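Local structure of ethyl tert-butyl ether degradation EthD protein (Ralstonia eutropha JMP134, 3BF4) at residues 21-26 / 80-85; 26-31 / 112-117; 33-38 / 76-81. The protein is of unknown function but, as a member of the EthD family with a ferredoxin-like fold, may act as an oxidoreductase. The protein carries 3 engineered substitutions. All coordinates share one frame; numbering follows the deposited sequence.

Contact 1. Residues 21-26 / 80-85; sequences IKVNVM and CAFICD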
loop_
_atom_site.group_PDB
_atom_site.type_symbol
_atom_site.label_atom_id
_atom_site.label_comp_id
_atom_site.label_asym_id
_atom_site.label_seq_id
_atom_site.Cartn_x
_atom_site.Cartn_y
_atom_site.Cartn_z
ATOM N N ILE A 21 10.497 1.663 7.059
ATOM C CA ILE A 21 9.222 0.975 7.114
ATOM C C ILE A 21 8.144 1.829 6.472
ATOM O O ILE A 21 8.316 3.048 6.276
ATOM C CB ILE A 21 8.780 0.547 8.562
ATOM C CG1 ILE A 21 8.558 1.762 9.484
ATOM C CG2 ILE A 21 9.790 -0.460 9.144
ATOM C CD1 ILE A 21 7.668 1.480 10.680
ATOM N N LYS A 22 7.043 1.149 6.175
ATOM C CA LYS A 22 5.834 1.715 5.611
ATOM C C LYS A 22 4.712 1.235 6.520
ATOM O O LYS A 22 4.557 0.025 6.696
ATOM C CB LYS A 22 5.676 1.170 4.189
ATOM C CG LYS A 22 4.525 1.684 3.361
ATOM C CD LYS A 22 4.775 1.340 1.880
ATOM C CE LYS A 22 3.612 1.732 0.988
ATOM N NZ LYS A 22 2.413 0.872 1.210
ATOM N N VAL A 23 3.993 2.165 7.153
ATOM C CA VAL A 23 2.850 1.832 8.008
ATOM C C VAL A 23 1.610 2.070 7.133
ATOM O O VAL A 23 1.355 3.193 6.733
ATOM C CB VAL A 23 2.791 2.686 9.283
ATOM C CG1 VAL A 23 1.568 2.301 10.134
ATOM C CG2 VAL A 23 4.083 2.541 10.092
ATOM N N ASN A 24 0.865 1.006 6.863
ATOM C CA ASN A 24 -0.327 1.008 6.028
ATOM C C ASN A 24 -1.594 0.997 6.875
ATOM O O ASN A 24 -1.711 0.160 7.772
ATOM C CB ASN A 24 -0.343 -0.271 5.174
ATOM C CG ASN A 24 0.860 -0.374 4.243
ATOM O OD1 ASN A 24 1.052 0.477 3.395
ATOM N ND2 ASN A 24 1.654 -1.433 4.390
ATOM N N VAL A 25 -2.512 1.940 6.627
ATOM C CA VAL A 25 -3.834 1.945 7.279
ATOM C C VAL A 25 -4.797 1.761 6.106
ATOM O O VAL A 25 -4.770 2.545 5.152
ATOM C CB VAL A 25 -4.123 3.213 8.058
ATOM C CG1 VAL A 25 -5.462 3.076 8.804
ATOM C CG2 VAL A 25 -2.986 3.508 9.030
HETATM N N MSE A 26 -5.606 0.708 6.168
HETATM C CA MSE A 26 -6.455 0.284 5.058
HETATM C C MSE A 26 -7.880 0.044 5.540
HETATM O O MSE A 26 -8.113 -0.851 6.348
HETATM C CB MSE A 26 -5.837 -0.975 4.459
HETATM C CG MSE A 26 -4.370 -0.772 4.080
HETATM SE SE MSE A 26 -3.422 -2.362 3.573
HETATM C CE MSE A 26 -3.569 -3.381 5.233
ATOM N N CYS A 80 -3.941 4.746 3.412
ATOM C CA CYS A 80 -2.829 5.696 3.551
ATOM C C CYS A 80 -1.587 4.912 3.905
ATOM O O CYS A 80 -1.664 3.729 4.252
ATOM C CB CYS A 80 -3.066 6.761 4.623
ATOM S SG CYS A 80 -2.865 6.191 6.322
ATOM N N ALA A 81 -0.451 5.591 3.817
ATOM C CA ALA A 81 0.813 5.020 4.237
ATOM C C ALA A 81 1.705 6.081 4.850
ATOM O O ALA A 81 1.765 7.180 4.339
ATOM C CB ALA A 81 1.515 4.320 3.085
ATOM N N PHE A 82 2.358 5.735 5.965
ATOM C CA PHE A 82 3.341 6.578 6.626
ATOM C C PHE A 82 4.697 5.905 6.396
ATOM O O PHE A 82 4.905 4.766 6.824
ATOM C CB PHE A 82 3.045 6.700 8.123
ATOM C CG PHE A 82 1.679 7.225 8.412
ATOM C CD1 PHE A 82 1.418 8.598 8.343
ATOM C CD2 PHE A 82 0.637 6.358 8.729
ATOM C CE1 PHE A 82 0.123 9.105 8.592
ATOM C CE2 PHE A 82 -0.649 6.851 8.988
ATOM C CZ PHE A 82 -0.910 8.222 8.920
ATOM N N ILE A 83 5.581 6.600 5.686
ATOM C CA ILE A 83 6.934 6.140 5.396
ATOM C C ILE A 83 7.778 6.698 6.543
ATOM O O ILE A 83 7.816 7.927 6.752
ATOM C CB ILE A 83 7.409 6.590 3.982
ATOM C CG1 ILE A 83 6.691 5.758 2.907
ATOM C CG2 ILE A 83 8.936 6.433 3.802
ATOM C CD1 ILE A 83 5.173 5.947 2.848
ATOM N N CYS A 84 8.399 5.787 7.302
ATOM C CA CYS A 84 9.172 6.109 8.505
ATOM C C CYS A 84 10.531 5.433 8.475
ATOM O O CYS A 84 10.640 4.265 8.083
ATOM C CB CYS A 84 8.404 5.604 9.734
ATOM S SG CYS A 84 6.700 6.266 9.844
ATOM N N ASP A 85 11.555 6.159 8.900
ATOM C CA ASP A 85 12.931 5.627 8.947
ATOM C C ASP A 85 13.126 4.580 10.064
ATOM O O ASP A 85 13.980 3.708 9.935
ATOM C CB ASP A 85 13.952 6.770 9.098
ATOM C CG ASP A 85 13.962 7.731 7.889
ATOM O OD1 ASP A 85 14.102 7.266 6.725
ATOM O OD2 ASP A 85 13.847 8.965 8.113
HETATM O O HOH W 1 -1.595 1.639 2.324
#

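Contact 2. Residues 26-31 / 112-117; sequences MYPYTE and APVLQI. With EDO (1,2-ethanediol), chain C.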
loop_
_atom_site.group_PDB
_atom_site.type_symbol
_atom_site.label_atom_id
_atom_site.label_comp_id
_atom_site.label_asym_id
_atom_site.label_seq_id
_atom_site.Cartn_x
_atom_site.Cartn_y
_atom_site.Cartn_z
HETATM N N MSE A 26 -5.606 0.708 6.168
HETATM C CA MSE A 26 -6.455 0.284 5.058
HETATM C C MSE A 26 -7.880 0.044 5.540
HETATM O O MSE A 26 -8.113 -0.851 6.348
HETATM C CB MSE A 26 -5.837 -0.975 4.459
HETATM C CG MSE A 26 -4.370 -0.772 4.080
HETATM SE SE MSE A 26 -3.422 -2.362 3.573
HETATM C CE MSE A 26 -3.569 -3.381 5.233
ATOM N N TYR A 27 -8.819 0.857 5.044
ATOM C CA TYR A 27 -10.222 0.819 5.470
ATOM C C TYR A 27 -11.008 -0.031 4.493
ATOM O O TYR A 27 -11.193 0.410 3.363
ATOM C CB TYR A 27 -10.801 2.238 5.526
ATOM C CG TYR A 27 -10.148 3.111 6.564
ATOM C CD1 TYR A 27 -10.717 3.265 7.836
ATOM C CD2 TYR A 27 -8.945 3.780 6.291
ATOM C CE1 TYR A 27 -10.112 4.078 8.810
ATOM C CE2 TYR A 27 -8.332 4.585 7.248
ATOM C CZ TYR A 27 -8.915 4.728 8.510
ATOM O OH TYR A 27 -8.314 5.525 9.455
ATOM N N PRO A 28 -11.460 -1.244 4.911
ATOM C CA PRO A 28 -12.220 -2.106 4.010
ATOM C C PRO A 28 -13.508 -1.452 3.498
ATOM O O PRO A 28 -14.194 -0.754 4.267
ATOM C CB PRO A 28 -12.578 -3.315 4.886
ATOM C CG PRO A 28 -11.632 -3.299 5.979
ATOM C CD PRO A 28 -11.325 -1.880 6.240
ATOM N N TYR A 29 -13.789 -1.655 2.211
ATOM C CA TYR A 29 -15.000 -1.142 1.579
ATOM C C TYR A 29 -16.173 -1.951 2.117
ATOM O O TYR A 29 -16.136 -3.179 2.078
ATOM C CB TYR A 29 -14.933 -1.282 0.047
ATOM C CG TYR A 29 -16.170 -0.807 -0.716
ATOM C CD1 TYR A 29 -16.261 0.502 -1.216
ATOM C CD2 TYR A 29 -17.244 -1.673 -0.953
ATOM C CE1 TYR A 29 -17.409 0.943 -1.926
ATOM C CE2 TYR A 29 -18.392 -1.248 -1.659
ATOM C CZ TYR A 29 -18.468 0.060 -2.139
ATOM O OH TYR A 29 -19.598 0.466 -2.833
ATOM N N THR A 30 -17.181 -1.253 2.626
ATOM C CA THR A 30 -18.411 -1.864 3.143
ATOM C C THR A 30 -19.577 -1.093 2.494
ATOM O O THR A 30 -19.704 0.122 2.710
ATOM C CB THR A 30 -18.474 -1.789 4.693
ATOM O OG1 THR A 30 -17.182 -2.089 5.263
ATOM C CG2 THR A 30 -19.527 -2.750 5.227
ATOM N N GLU A 31 -20.373 -1.789 1.666
ATOM C CA GLU A 31 -21.514 -1.204 0.916
ATOM C C GLU A 31 -22.424 -0.320 1.781
ATOM O O GLU A 31 -23.022 -0.804 2.747
ATOM C CB GLU A 31 -22.359 -2.312 0.258
ATOM N N ALA A 112 -13.551 0.072 10.895
ATOM C CA ALA A 112 -12.343 -0.281 11.653
ATOM C C ALA A 112 -11.264 -0.615 10.600
ATOM O O ALA A 112 -11.466 -1.533 9.788
ATOM C CB ALA A 112 -12.592 -1.488 12.571
ATOM N N PRO A 113 -10.144 0.134 10.586
ATOM C CA PRO A 113 -9.106 -0.152 9.602
ATOM C C PRO A 113 -8.229 -1.352 9.950
ATOM O O PRO A 113 -8.171 -1.791 11.110
ATOM C CB PRO A 113 -8.253 1.121 9.614
ATOM C CG PRO A 113 -8.417 1.654 10.961
ATOM C CD PRO A 113 -9.767 1.268 11.450
ATOM N N VAL A 114 -7.591 -1.885 8.914
ATOM C CA VAL A 114 -6.581 -2.933 9.026
ATOM C C VAL A 114 -5.256 -2.148 9.000
ATOM O O VAL A 114 -5.066 -1.278 8.143
ATOM C CB VAL A 114 -6.673 -3.943 7.879
ATOM C CG1 VAL A 114 -5.579 -5.011 7.992
ATOM C CG2 VAL A 114 -8.058 -4.598 7.856
ATOM N N LEU A 115 -4.388 -2.417 9.973
ATOM C CA LEU A 115 -3.087 -1.783 10.088
ATOM C C LEU A 115 -2.003 -2.814 9.845
ATOM O O LEU A 115 -2.062 -3.921 10.383
ATOM C CB LEU A 115 -2.912 -1.133 11.465
ATOM C CG LEU A 115 -1.618 -0.304 11.674
ATOM C CD1 LEU A 115 -1.864 0.915 12.572
ATOM C CD2 LEU A 115 -0.419 -1.131 12.210
ATOM N N GLN A 116 -1.008 -2.424 9.056
ATOM C CA GLN A 116 0.137 -3.258 8.736
ATOM C C GLN A 116 1.429 -2.461 8.697
ATOM O O GLN A 116 1.444 -1.355 8.175
ATOM C CB GLN A 116 -0.069 -3.906 7.349
ATOM C CG GLN A 116 1.162 -4.633 6.803
ATOM C CD GLN A 116 0.891 -5.658 5.742
ATOM O OE1 GLN A 116 -0.200 -6.204 5.642
ATOM N NE2 GLN A 116 1.932 -5.994 4.994
ATOM N N ILE A 117 2.500 -3.074 9.192
ATOM C CA ILE A 117 3.844 -2.539 9.093
ATOM C C ILE A 117 4.601 -3.449 8.119
ATOM O O ILE A 117 4.589 -4.670 8.263
ATOM C CB ILE A 117 4.564 -2.462 10.454
ATOM C CG1 ILE A 117 3.668 -1.669 11.431
ATOM C CG2 ILE A 117 5.963 -1.826 10.270
ATOM C CD1 ILE A 117 4.377 -0.851 12.438
HETATM C C1 EDO C . -4.802 7.190 9.317
HETATM O O1 EDO C . -5.711 6.301 8.638
HETATM C C2 EDO C . -4.715 6.924 10.823
HETATM O O2 EDO C . -5.925 6.343 11.322
#

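Contact 3. Residues 33-38 / 76-81; sequences ARFDHA and FVAMCA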
loop_
_atom_site.group_PDB
_atom_site.type_symbol
_atom_site.label_atom_id
_atom_site.label_comp_id
_atom_site.label_asym_id
_atom_site.label_seq_id
_atom_site.Cartn_x
_atom_site.Cartn_y
_atom_site.Cartn_z
ATOM N N ALA A 33 -21.567 2.053 3.959
ATOM C CA ALA A 33 -20.896 2.588 5.162
ATOM C C ALA A 33 -20.297 3.968 4.917
ATOM O O ALA A 33 -19.902 4.293 3.801
ATOM C CB ALA A 33 -19.812 1.634 5.661
ATOM N N ARG A 34 -20.215 4.753 5.982
ATOM C CA ARG A 34 -19.717 6.126 5.923
ATOM C C ARG A 34 -18.183 6.239 5.851
ATOM O O ARG A 34 -17.474 5.588 6.619
ATOM C CB ARG A 34 -20.216 6.892 7.165
ATOM C CG ARG A 34 -19.801 8.369 7.267
ATOM C CD ARG A 34 -20.478 9.031 8.433
ATOM N NE ARG A 34 -20.114 8.397 9.705
ATOM C CZ ARG A 34 -19.141 8.778 10.548
ATOM N NH1 ARG A 34 -18.363 9.844 10.320
ATOM N NH2 ARG A 34 -18.956 8.072 11.661
ATOM N N PHE A 35 -17.699 7.061 4.915
ATOM C CA PHE A 35 -16.289 7.449 4.847
ATOM C C PHE A 35 -16.145 8.840 4.212
ATOM O O PHE A 35 -16.230 8.981 2.984
ATOM C CB PHE A 35 -15.394 6.457 4.116
ATOM C CG PHE A 35 -13.923 6.687 4.395
ATOM C CD1 PHE A 35 -13.181 7.637 3.667
ATOM C CD2 PHE A 35 -13.289 5.986 5.418
ATOM C CE1 PHE A 35 -11.827 7.870 3.955
ATOM C CE2 PHE A 35 -11.934 6.198 5.706
ATOM C CZ PHE A 35 -11.202 7.138 4.978
ATOM N N ASP A 36 -15.911 9.846 5.057
ATOM C CA ASP A 36 -15.734 11.235 4.627
ATOM C C ASP A 36 -14.289 11.388 4.146
ATOM O O ASP A 36 -13.388 11.610 4.947
ATOM C CB ASP A 36 -16.072 12.191 5.787
ATOM C CG ASP A 36 -16.028 13.675 5.397
ATOM O OD1 ASP A 36 -15.527 14.042 4.313
ATOM O OD2 ASP A 36 -16.489 14.494 6.213
ATOM N N HIS A 37 -14.087 11.268 2.835
ATOM C CA HIS A 37 -12.745 11.378 2.235
ATOM C C HIS A 37 -12.118 12.769 2.383
ATOM O O HIS A 37 -10.891 12.863 2.457
ATOM C CB HIS A 37 -12.750 10.991 0.749
ATOM C CG HIS A 37 -13.122 9.568 0.493
ATOM N ND1 HIS A 37 -12.185 8.559 0.399
ATOM C CD2 HIS A 37 -14.328 8.983 0.301
ATOM C CE1 HIS A 37 -12.800 7.415 0.165
ATOM N NE2 HIS A 37 -14.100 7.643 0.100
ATOM N N ALA A 38 -12.946 13.823 2.421
ATOM C CA ALA A 38 -12.473 15.214 2.583
ATOM C C ALA A 38 -11.879 15.442 3.972
ATOM O O ALA A 38 -10.774 15.959 4.089
ATOM C CB ALA A 38 -13.611 16.234 2.315
ATOM N N PHE A 76 -10.547 -1.875 -0.421
ATOM C CA PHE A 76 -10.432 -0.795 0.551
ATOM C C PHE A 76 -10.953 0.512 -0.027
ATOM O O PHE A 76 -10.518 0.926 -1.104
ATOM C CB PHE A 76 -8.965 -0.632 0.968
ATOM C CG PHE A 76 -8.371 -1.896 1.515
ATOM C CD1 PHE A 76 -8.704 -2.333 2.797
ATOM C CD2 PHE A 76 -7.533 -2.690 0.731
ATOM C CE1 PHE A 76 -8.187 -3.544 3.321
ATOM C CE2 PHE A 76 -7.006 -3.893 1.230
ATOM C CZ PHE A 76 -7.335 -4.323 2.538
ATOM N N VAL A 77 -11.900 1.133 0.680
ATOM C CA VAL A 77 -12.475 2.431 0.285
ATOM C C VAL A 77 -11.406 3.540 0.325
ATOM O O VAL A 77 -11.364 4.416 -0.553
ATOM C CB VAL A 77 -13.710 2.832 1.169
ATOM C CG1 VAL A 77 -13.339 3.061 2.634
ATOM C CG2 VAL A 77 -14.396 4.063 0.597
ATOM N N ALA A 78 -10.546 3.476 1.335
ATOM C CA ALA A 78 -9.454 4.425 1.499
ATOM C C ALA A 78 -8.248 3.711 2.113
ATOM O O ALA A 78 -8.400 2.711 2.829
ATOM C CB ALA A 78 -9.897 5.585 2.341
HETATM N N MSE A 79 -7.057 4.194 1.764
HETATM C CA MSE A 79 -5.803 3.686 2.298
HETATM C C MSE A 79 -4.837 4.841 2.439
HETATM O O MSE A 79 -4.947 5.821 1.720
HETATM C CB MSE A 79 -5.158 2.649 1.367
HETATM C CG MSE A 79 -6.012 1.463 1.023
HETATM SE SE MSE A 79 -5.123 0.307 -0.277
HETATM C CE MSE A 79 -3.565 -0.248 0.733
ATOM N N CYS A 80 -3.941 4.746 3.412
ATOM C CA CYS A 80 -2.829 5.696 3.551
ATOM C C CYS A 80 -1.587 4.912 3.905
ATOM O O CYS A 80 -1.664 3.729 4.252
ATOM C CB CYS A 80 -3.066 6.761 4.623
ATOM S SG CYS A 80 -2.865 6.191 6.322
ATOM N N ALA A 81 -0.451 5.591 3.817
ATOM C CA ALA A 81 0.813 5.020 4.237
ATOM C C ALA A 81 1.705 6.081 4.850
ATOM O O ALA A 81 1.765 7.180 4.339
ATOM C CB ALA A 81 1.515 4.320 3.085
#

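Contact 1. Residues 21-26 / 80-85
V25 rests its CB on SG of C80, 3.7 Å away, and sends one methyl on to the ring of F82. That methyl, CG2, comes up to the ring's edge, near its plane, 4.1 Å from CE2 of F82. With CG1 of V25 anti to the backbone N (chi1 -175°), CG2 falls beside the N and meets both partners. The single compact sulfur of C80 thus touches CB and CG2 of V25 alike. Further along the same face V23 and F82 meet through their CB atoms, and I21 lays CG1 against CB of C84 at 3.9 Å. Branched, aromatic and sulfur side chains suit this face because helix 37-52 packs on it: M45, V48 and L52 touch F82, while Y40 lies on C80.

The two strands are the central pair of a ferredoxin-like antiparallel sheet. Six backbone N-H...O=C bonds join the hydrogen-bonded pairs I21-C84, V23-F82 and V25-C80. Between them CA of A81 approaches O of V23 to 3.1 Å as a CA-H...O contact.

The face bearing K22, N24, A81 and I83 is more polar. K22 runs extended over A81, its CE 3.9 Å from CB of A81, and the small alanine leaves the chain room to pass. A bend at its last torsion (chi4 -70°) then turns NZ of K22 to OD1 of N24, 2.6 Å away in the carbonyl plane, on a lone pair. A water donates to the same OD1 and also to O of C80, linking the strands through the asparagine. E62 of the second subunit forms a salt bridge with NZ of K22 and accepts a hydrogen bond from ND2 of N24.

Contact 2. Residues 26-31 / 112-117
Y27 and P113 lie side by side and point the same way, the tyrosine ring presenting one face to the proline. From CB of Y27 the ring sets off beside the backbone N (chi1 -65°), which carries it along the proline instead of away from it. CG is still 4.1 Å from CB of P113; CD1 and CE1 come closer, CE1 lying 3.6 Å from that same CB. The CB of P113 sits over the face, 17° off the ring normal, in a CH-pi contact that a flat, electron-rich ring and the C-H groups of a proline make well. CZ of Y27 still has P113 beneath it, while CE2 meets O1 of a bound ethanediol, which lies at the ring edge. At the tip, OH of Y27 is hydrogen-bonded to this O1 at 2.8 Å and to the hydroxyl of Y108, so the phenol ends among polar partners. The diol, probably from the crystallisation liquor, is also hydrogen-bonded to Y40.

M26 and V114 form an antiparallel hydrogen-bonded pair, with hydrogen bonds from N of M26 to O of V114 and from N of V114 to O of M26, the latter 2.8 Å. Beyond them P28 has no N-H to extend the ladder, and its CD instead faces O of A112 at 3.6 Å. On the far side from the tyrosine, selenomethionine M26 turns back at chi3 (-61°), which lays CE 3.8 Å from CG1 of V114, with CB of Q116 also near.

Strand 114-120 is outermost within the chain, yet I117 pairs with a strand of the second subunit, and O of F76 of that subunit accepts a hydrogen bond from NE2 of Q116. On its other side strand 21-28 is flanked by strand 76-84, and the Y27 ring reaches from the sheet to helix 37-52, meeting Y40 edge-to-face.

Contact 3. Residues 33-38 / 76-81
A chi1 of -164° takes the ring of F35 away from its own backbone N, and a chi1 of -63° sets that of H37 beside its N; both rings then reach V77 and A78. V77 answers with a split pair of methyls: its chi1 of 65° leaves CG1 for the phenylalanine and CG2 for the histidine. CG1 of V77 stands 4.0 Å from CD2 of F35, and CG2 of V77 lies 3.6 Å from NE2 of H37. CB of A78 meets the outer end of the phenylalanine ring, only 3.3 Å from CZ of F35, a close fit in which the alanine methyl lets the ring come near the strand.

The segment 33-38 leads from the first strand of the ferredoxin-like fold into its first helix, while segment 76-81 turns a corner at V77 before running on in the sheet. D36 is the N-cap of helix 37-52: its OD1 accepts a weak capping bond from N of A38 and also a hydrogen bond from N of Y39, a suitable task for a short acidic side chain.

CD1 of F35 lies over the centre of the H37 ring, 3.4 Å above its plane. At that ring's edge, in its plane, O of V77 faces CE1 of H37 at 3.4 Å. Around F35, the rings of Y27, Y40 and Y108 pack edge-to-face, an aromatic cluster drawn from strand 21-28, helix 37-52 and the loop that carries Y108.

How the contacts relate
The chain first lays down strand 21-28, which serves contacts 1 and 2, with M26 common to both. It then passes through 33-38 into helix 37-52, and contact 3 closes the shortest loop when strand 76-84 arrives at that helix's start. The same strand, a few residues on, closes contact 1; the two share C80 and A81. Contact 2 comes last, after helix 87-103, and closes the longest loop: contact 3 is nested inside it, whereas contacts 1 and 2 cross. Together they bind three neighbouring sheet strands, 76-84, 21-28 and 114-120, and fasten the first helix's start to the sheet. All three touch the second subunit.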